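Local atomic coordinates of lipoprotein (Bacillus anthracis, PDB entry 4JG9), a protein that is of unknown function but, as a putative lipoprotein of the DUF4871 family, is probably tethered to the cell membrane and may bind lipid. Residues N85-I90 with P144-L149; P42-L47 with S105-K110; W92-P97 with S138-L143. All blocks are in the same frame, centred on the assembly; numbering follows the deposited sequence.

Interaction 1: residues N85-I90 with P144-L149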
# COMPACT_ATOMS: atom_id res chain seq x y z
N ASN A 85 -8.51 7.70 -11.67
CA ASN A 85 -7.81 6.73 -12.53
C ASN A 85 -6.96 7.35 -13.63
O ASN A 85 -6.74 6.75 -14.67
CB ASN A 85 -8.81 5.72 -13.09
CG ASN A 85 -9.50 4.92 -11.99
OD1 ASN A 85 -8.85 4.31 -11.14
ND2 ASN A 85 -10.83 4.97 -11.99
N GLU A 86 -6.49 8.57 -13.38
CA GLU A 86 -5.55 9.24 -14.26
C GLU A 86 -4.39 9.75 -13.44
O GLU A 86 -4.56 10.62 -12.58
CB GLU A 86 -6.22 10.41 -14.99
CG GLU A 86 -6.87 10.03 -16.31
CD GLU A 86 -7.34 11.24 -17.11
OE1 GLU A 86 -8.25 11.08 -17.96
OE2 GLU A 86 -6.80 12.35 -16.90
N LYS A 87 -3.20 9.24 -13.72
CA LYS A 87 -1.99 9.72 -13.05
C LYS A 87 -1.76 11.18 -13.46
O LYS A 87 -1.73 11.52 -14.64
CB LYS A 87 -0.79 8.84 -13.41
CG LYS A 87 -0.73 7.50 -12.66
CD LYS A 87 -0.49 6.31 -13.60
CE LYS A 87 -0.50 4.94 -12.86
NZ LYS A 87 -1.85 4.46 -12.41
N ASN A 88 -1.68 12.06 -12.47
CA ASN A 88 -1.46 13.48 -12.72
C ASN A 88 -0.31 13.98 -11.86
O ASN A 88 -0.31 13.79 -10.63
CB ASN A 88 -2.73 14.29 -12.46
CG ASN A 88 -2.59 15.77 -12.84
OD1 ASN A 88 -1.78 16.14 -13.70
ND2 ASN A 88 -3.41 16.62 -12.21
N GLU A 89 0.69 14.57 -12.50
CA GLU A 89 1.80 15.14 -11.75
C GLU A 89 1.33 16.48 -11.21
O GLU A 89 1.00 17.39 -11.97
CB GLU A 89 3.04 15.29 -12.62
CG GLU A 89 4.27 15.78 -11.87
CD GLU A 89 5.49 15.97 -12.77
OE1 GLU A 89 5.44 16.83 -13.67
OE2 GLU A 89 6.50 15.25 -12.57
N ILE A 90 1.29 16.61 -9.89
CA ILE A 90 0.82 17.85 -9.31
C ILE A 90 1.87 18.48 -8.41
O ILE A 90 2.46 17.81 -7.56
CB ILE A 90 -0.50 17.65 -8.55
CG1 ILE A 90 -1.57 17.18 -9.54
CG2 ILE A 90 -0.94 18.96 -7.88
CD1 ILE A 90 -2.94 16.92 -8.97
N PRO A 144 7.18 18.09 -7.05
CA PRO A 144 6.17 17.47 -7.92
C PRO A 144 5.85 16.06 -7.49
O PRO A 144 6.76 15.28 -7.25
CB PRO A 144 6.84 17.47 -9.30
CG PRO A 144 8.28 17.71 -9.06
CD PRO A 144 8.53 17.99 -7.60
N LEU A 145 4.57 15.76 -7.36
CA LEU A 145 4.12 14.43 -6.96
C LEU A 145 3.09 13.91 -7.96
O LEU A 145 2.12 14.61 -8.30
CB LEU A 145 3.48 14.49 -5.58
CG LEU A 145 4.39 14.94 -4.44
CD1 LEU A 145 3.62 14.99 -3.13
CD2 LEU A 145 5.59 14.01 -4.34
N THR A 146 3.28 12.68 -8.41
CA THR A 146 2.32 12.08 -9.31
C THR A 146 1.32 11.26 -8.51
O THR A 146 1.69 10.34 -7.76
CB THR A 146 3.02 11.21 -10.38
OG1 THR A 146 3.94 12.03 -11.10
CG2 THR A 146 2.01 10.63 -11.35
N MSE A 147 0.04 11.60 -8.67
CA MSE A 147 -1.00 10.99 -7.85
C MSE A 147 -2.09 10.36 -8.70
O MSE A 147 -2.26 10.73 -9.86
CB MSE A 147 -1.66 12.05 -6.96
CG MSE A 147 -0.68 12.86 -6.14
SE MSE A 147 -1.59 14.11 -4.93
CE MSE A 147 -2.18 15.36 -6.18
N SER A 148 -2.84 9.45 -8.09
CA SER A 148 -4.00 8.87 -8.72
C SER A 148 -5.00 8.42 -7.65
O SER A 148 -4.59 7.81 -6.66
CB SER A 148 -3.59 7.69 -9.61
OG SER A 148 -4.69 7.24 -10.40
N LEU A 149 -6.27 8.75 -7.83
CA LEU A 149 -7.35 8.29 -6.96
C LEU A 149 -8.23 7.30 -7.71
O LEU A 149 -8.57 7.52 -8.87
CB LEU A 149 -8.22 9.46 -6.48
CG LEU A 149 -7.74 10.34 -5.31
CD1 LEU A 149 -7.15 9.45 -4.22
CD2 LEU A 149 -6.74 11.39 -5.77
O HOH W 1 -6.60 10.63 -10.16
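Ile-90 and Met-147, a selenomethionine, meet on the buried face of two antiparallel strands, their side chains crossing at about a right angle. CE of Met-147 lies 3.3 Å from CD1 of Ile-90 and 3.7 Å from its CB. The bend at chi3 of Met-147 (-73°) turns CE back to the isoleucine. Both side chains also touch Met-77 of strand 75-78.

On the other face Glu-89 crosses Thr-146 and runs beside the ring of Pro-144. Its CB is 3.7 Å from OG1 of Thr-146, and its CG is 4.0 Å from CB of Pro-144. CG2 of Thr-146 turns the other way, to CB of Lys-87.

Paired backbone bonds join Asn-88 with Met-147 and Ile-90 with Leu-145. The bond from Ile-90 N to Leu-145 O is 2.7 Å long and almost straight. Beyond the strands, Asn-85 N binds Leu-149 O, and a water links Glu-86 O to Leu-149 N. The chemistry is thus two-faced, and the backbone sets the register. Ile-90 and Met-147 pack on the inner face, where Asn-88, whose ND2 is bonded to Ser-80, adds a polar group. On the outer face carbon atoms of Glu-89 and Lys-87 lie on Thr-146 and Pro-144.

Interaction 2: residues P42-L47 with S105-K110; sequences PSFFHL and SIIALK
Phe-45 and Ile-107 form the middle of this contact, their side chains crossing at a slant. CD1 of Ile-107 comes within 3.5 Å of CB of Phe-45. The second branch of the isoleucine, CG2, sits 4.3 Å from the centroid of the Phe-45 ring, 30° off the ring normal. This is an off-centre CH-pi contact, with CD1 and CE1 of the phenylalanine the ring atoms nearest to CG2. CG of Phe-45 is anti to its backbone N (chi1 168°), and the far end of the ring meets Leu-109. There the two side chains meet tip to tip, CZ of Phe-45 lying 3.6 Å from CD1 of Leu-109.

Pro-42 also points its ring at Ile-107, tip to tip, with CG of the proline 3.8 Å from CD1 of the isoleucine. That one methyl therefore serves Pro-42, Phe-44 and Phe-45 together.

The ring of Phe-44 carries CB of Pro-42 over one face, toward the rim. Its CE1 is 4.0 Å from CD1 of Ile-107, and its CZ is 3.7 Å from OG of Ser-105. The hydroxyl of Ser-105 is hydrogen-bonded to Thr-131.

A type I beta turn from Pro-42 to Phe-45, closed by the bond from Phe-45 N to Pro-42 O, brings the three rings to the same strand. Tyr-160 of the neighbouring strand 153-161 touches Phe-44, Phe-45 and Ile-107. The second subunit packs on Pro-42, Phe-44 and Ser-105.

The turn is held to strand 102-110 here by apolar side-chain packing, so the contact is made by rings and methyl groups, with no hydrogen bond between the two segments.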
# COMPACT_ATOMS: atom_id res chain seq x y z
N PRO A 42 -0.05 1.97 7.46
CA PRO A 42 1.14 2.25 8.26
C PRO A 42 0.79 2.35 9.74
O PRO A 42 -0.31 2.76 10.08
CB PRO A 42 1.62 3.61 7.73
CG PRO A 42 1.10 3.65 6.31
CD PRO A 42 -0.24 2.94 6.37
N SER A 43 1.72 1.97 10.62
CA SER A 43 1.42 1.99 12.05
C SER A 43 1.16 3.38 12.61
O SER A 43 0.58 3.51 13.68
CB SER A 43 2.55 1.33 12.83
OG SER A 43 3.70 2.15 12.76
N PHE A 44 1.61 4.42 11.90
CA PHE A 44 1.39 5.79 12.37
C PHE A 44 0.05 6.33 11.93
O PHE A 44 -0.31 7.46 12.27
CB PHE A 44 2.54 6.75 11.96
CG PHE A 44 2.88 6.72 10.50
CD1 PHE A 44 2.20 7.53 9.59
CD2 PHE A 44 3.89 5.89 10.02
CE1 PHE A 44 2.52 7.52 8.22
CE2 PHE A 44 4.23 5.86 8.67
CZ PHE A 44 3.55 6.68 7.76
N PHE A 45 -0.73 5.53 11.22
CA PHE A 45 -2.04 5.97 10.82
C PHE A 45 -3.11 5.47 11.77
O PHE A 45 -3.19 4.29 12.07
CB PHE A 45 -2.40 5.51 9.42
CG PHE A 45 -3.84 5.70 9.08
CD1 PHE A 45 -4.31 6.93 8.69
CD2 PHE A 45 -4.73 4.66 9.18
CE1 PHE A 45 -5.64 7.12 8.39
CE2 PHE A 45 -6.07 4.83 8.89
CZ PHE A 45 -6.52 6.07 8.49
N HIS A 46 -3.94 6.40 12.24
CA HIS A 46 -5.05 6.07 13.11
C HIS A 46 -6.30 6.69 12.54
O HIS A 46 -6.27 7.76 11.96
CB HIS A 46 -4.81 6.58 14.52
CG HIS A 46 -3.48 6.20 15.08
ND1 HIS A 46 -3.17 4.91 15.45
CD2 HIS A 46 -2.38 6.94 15.34
CE1 HIS A 46 -1.93 4.87 15.91
NE2 HIS A 46 -1.43 6.09 15.85
N LEU A 47 -7.42 6.01 12.71
CA LEU A 47 -8.69 6.48 12.19
C LEU A 47 -9.11 7.80 12.83
O LEU A 47 -9.85 8.57 12.25
CB LEU A 47 -9.78 5.43 12.36
CG LEU A 47 -9.84 4.43 11.22
CD1 LEU A 47 -10.96 3.43 11.43
CD2 LEU A 47 -10.02 5.16 9.90
N SER A 105 4.62 11.56 3.82
CA SER A 105 3.61 10.52 3.59
C SER A 105 2.22 11.12 3.35
O SER A 105 1.82 12.11 3.97
CB SER A 105 3.53 9.54 4.76
OG SER A 105 4.79 8.98 5.09
N ILE A 106 1.49 10.50 2.43
CA ILE A 106 0.11 10.87 2.20
C ILE A 106 -0.76 9.62 2.26
O ILE A 106 -0.56 8.69 1.50
CB ILE A 106 -0.09 11.52 0.84
CG1 ILE A 106 0.65 12.85 0.78
CG2 ILE A 106 -1.58 11.76 0.60
CD1 ILE A 106 0.79 13.37 -0.62
N ILE A 107 -1.72 9.63 3.18
CA ILE A 107 -2.65 8.52 3.34
C ILE A 107 -4.06 9.02 3.08
O ILE A 107 -4.55 9.88 3.81
CB ILE A 107 -2.59 7.97 4.76
CG1 ILE A 107 -1.16 7.52 5.10
CG2 ILE A 107 -3.59 6.85 4.94
CD1 ILE A 107 -1.04 6.82 6.44
N ALA A 108 -4.71 8.48 2.05
CA ALA A 108 -6.01 8.98 1.60
C ALA A 108 -7.16 8.07 2.00
O ALA A 108 -7.01 6.83 2.08
CB ALA A 108 -6.00 9.17 0.10
N LEU A 109 -8.30 8.68 2.28
CA LEU A 109 -9.54 7.93 2.49
C LEU A 109 -10.68 8.61 1.78
O LEU A 109 -10.84 9.84 1.85
CB LEU A 109 -9.87 7.79 3.97
CG LEU A 109 -8.92 6.86 4.73
CD1 LEU A 109 -7.94 7.67 5.57
CD2 LEU A 109 -9.70 5.86 5.58
N LYS A 110 -11.50 7.82 1.11
CA LYS A 110 -12.67 8.35 0.46
C LYS A 110 -13.71 8.66 1.52
O LYS A 110 -13.69 8.10 2.62
CB LYS A 110 -13.23 7.35 -0.55
CG LYS A 110 -14.18 7.98 -1.55
CD LYS A 110 -14.61 7.00 -2.60
CE LYS A 110 -15.49 7.73 -3.61
NZ LYS A 110 -16.00 6.83 -4.67

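Interaction 3: residues W92-P97 with S138-L143; sequences WYFLDP and STTNEL
Phe-94 N gives a short, almost straight hydrogen bond to Asn-141 O (2.6 Å, 178° at the hydrogen). Trp-92 and Leu-143 form a hydrogen-bonded antiparallel pair, their backbones linked by Trp-92 N to Leu-143 O and Leu-143 N to Trp-92 O. The first of these is 2.8 Å long. Between them, Tyr-93 and Glu-142 make a non-hydrogen-bonded pair. Further out, water 2 lies within hydrogen-bonding distance of Phe-94 O and Asn-141 OD1, on the side where the two segments leave the sheet.

Phe-94 has the largest share of the packing. Its CG is anti to the carbonyl carbon (chi1 -51°), beside the backbone N that bonds Asn-141. The ring turns an edge to CB of Leu-143 and N of Glu-142, with CB of Leu-143 3.7 Å from CE2 of Phe-94. CG2 of Thr-140 comes obliquely to the same CE2, also at 3.7 Å. The hydroxyl of Thr-140 is used elsewhere, bonded to the backbone N of Asp-137.

Tyr-93 and Glu-142 lie side by side and point the same way, with ring and carboxylate planes 87° apart. OE1 of Glu-142 is 3.8 Å from CE2 of Tyr-93. Glu-142 N bonds Thr-140 O across a classic gamma turn centred on Asn-141. At the far end CB of Ser-138 rests 3.6 Å from O of Pro-97.

Around the contact there are only strands and loops. Trp-92 and Phe-94 touch Ile-75 of strand 75-78, on the other flank of strand 88-94. Phe-94 also reaches Ile-136 of strand 131-136, in the second sheet. Tyr-93, on the opposite face, touches Ile-66 and Leu-68 of strand 66-69.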
# COMPACT_ATOMS: atom_id res chain seq x y z
N TRP A 92 3.42 20.29 -5.44
CA TRP A 92 3.11 20.54 -4.04
C TRP A 92 3.97 21.68 -3.51
O TRP A 92 5.11 21.85 -3.94
CB TRP A 92 3.28 19.28 -3.21
CG TRP A 92 2.11 18.38 -3.32
CD1 TRP A 92 1.70 17.70 -4.44
CD2 TRP A 92 1.19 18.03 -2.28
NE1 TRP A 92 0.58 16.97 -4.17
CE2 TRP A 92 0.24 17.14 -2.85
CE3 TRP A 92 1.07 18.38 -0.93
CZ2 TRP A 92 -0.81 16.60 -2.11
CZ3 TRP A 92 0.02 17.83 -0.20
CH2 TRP A 92 -0.91 16.95 -0.79
N TYR A 93 3.41 22.45 -2.58
CA TYR A 93 4.08 23.64 -2.06
C TYR A 93 4.16 23.61 -0.54
O TYR A 93 3.13 23.43 0.14
CB TYR A 93 3.34 24.90 -2.51
CG TYR A 93 3.30 25.10 -4.01
CD1 TYR A 93 2.32 24.50 -4.78
CD2 TYR A 93 4.24 25.90 -4.65
CE1 TYR A 93 2.27 24.69 -6.16
CE2 TYR A 93 4.21 26.09 -6.02
CZ TYR A 93 3.22 25.49 -6.77
OH TYR A 93 3.17 25.67 -8.14
N PHE A 94 5.36 23.83 -0.02
CA PHE A 94 5.60 23.80 1.42
C PHE A 94 5.73 25.21 1.96
O PHE A 94 6.83 25.75 2.05
CB PHE A 94 6.85 22.96 1.73
CG PHE A 94 6.80 21.61 1.09
CD1 PHE A 94 5.94 20.64 1.56
CD2 PHE A 94 7.58 21.33 -0.02
CE1 PHE A 94 5.87 19.41 0.96
CE2 PHE A 94 7.52 20.10 -0.62
CZ PHE A 94 6.66 19.14 -0.13
N LEU A 95 4.58 25.78 2.31
CA LEU A 95 4.44 27.18 2.67
C LEU A 95 4.97 27.46 4.06
O LEU A 95 5.46 28.56 4.34
CB LEU A 95 2.97 27.59 2.59
CG LEU A 95 2.23 27.10 1.34
CD1 LEU A 95 0.75 27.39 1.45
CD2 LEU A 95 2.80 27.77 0.09
N ASP A 96 4.88 26.46 4.92
CA ASP A 96 5.33 26.59 6.30
C ASP A 96 6.84 26.86 6.35
O ASP A 96 7.66 26.03 5.90
CB ASP A 96 4.97 25.31 7.05
CG ASP A 96 5.25 25.39 8.54
OD1 ASP A 96 5.91 26.35 8.99
OD2 ASP A 96 4.81 24.47 9.26
N PRO A 97 7.22 28.04 6.88
CA PRO A 97 8.64 28.42 7.01
C PRO A 97 9.36 27.54 8.02
O PRO A 97 10.59 27.55 8.06
CB PRO A 97 8.57 29.87 7.50
CG PRO A 97 7.24 30.02 8.11
CD PRO A 97 6.32 29.11 7.33
N SER A 138 12.49 22.62 5.52
CA SER A 138 12.06 24.01 5.39
C SER A 138 12.57 24.72 4.12
O SER A 138 12.06 25.77 3.75
CB SER A 138 12.50 24.80 6.62
OG SER A 138 13.90 24.69 6.79
N THR A 139 13.57 24.13 3.47
CA THR A 139 14.16 24.72 2.27
C THR A 139 13.66 24.07 0.97
O THR A 139 14.01 24.52 -0.12
CB THR A 139 15.70 24.58 2.26
OG1 THR A 139 16.06 23.28 1.78
CG2 THR A 139 16.27 24.79 3.65
N THR A 140 12.88 23.00 1.07
CA THR A 140 12.38 22.35 -0.14
C THR A 140 11.44 23.23 -0.96
O THR A 140 11.56 23.32 -2.17
CB THR A 140 11.64 21.04 0.20
OG1 THR A 140 12.52 20.17 0.91
CG2 THR A 140 11.20 20.35 -1.06
N ASN A 141 10.52 23.88 -0.27
CA ASN A 141 9.60 24.81 -0.91
C ASN A 141 8.58 24.16 -1.84
O ASN A 141 7.39 24.29 -1.63
CB ASN A 141 10.37 25.91 -1.63
CG ASN A 141 11.14 26.79 -0.67
OD1 ASN A 141 10.85 26.82 0.52
ND2 ASN A 141 12.13 27.50 -1.19
N GLU A 142 9.05 23.47 -2.86
CA GLU A 142 8.15 22.82 -3.80
C GLU A 142 8.64 21.46 -4.29
O GLU A 142 9.83 21.20 -4.35
CB GLU A 142 7.82 23.74 -4.97
CG GLU A 142 8.90 23.85 -6.02
CD GLU A 142 8.54 24.80 -7.14
OE1 GLU A 142 7.86 25.81 -6.88
OE2 GLU A 142 8.93 24.53 -8.29
N LEU A 143 7.69 20.60 -4.64
CA LEU A 143 7.97 19.23 -5.04
C LEU A 143 6.84 18.65 -5.89
O LEU A 143 5.67 18.68 -5.50
CB LEU A 143 8.20 18.36 -3.79
CG LEU A 143 8.62 16.89 -4.03
CD1 LEU A 143 10.04 16.80 -4.56
CD2 LEU A 143 8.46 16.03 -2.78
O HOH W 2 9.26 26.34 2.81

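Overall arrangement
Interactions 1 and 3 hold the same two strands, 88-94 and 142-147, at successive places along one antiparallel pairing. Both rest on backbone hydrogen bonds and are partly buried, with one face inward and one toward solvent. Interaction 2 differs: it is buried, lacks hydrogen bonds between its segments, and lays a turn on strand 102-110 of the second sheet. That strand meets the other two interactions through Ile-106, which points away from the turn of interaction 2. Leu-145 of interaction 1 touches both Ile-106 and Trp-92 of interaction 3, and Ile-106 also packs on Trp-92. The second subunit reaches interactions 1 and 2, whereas interaction 3 has no contact with it.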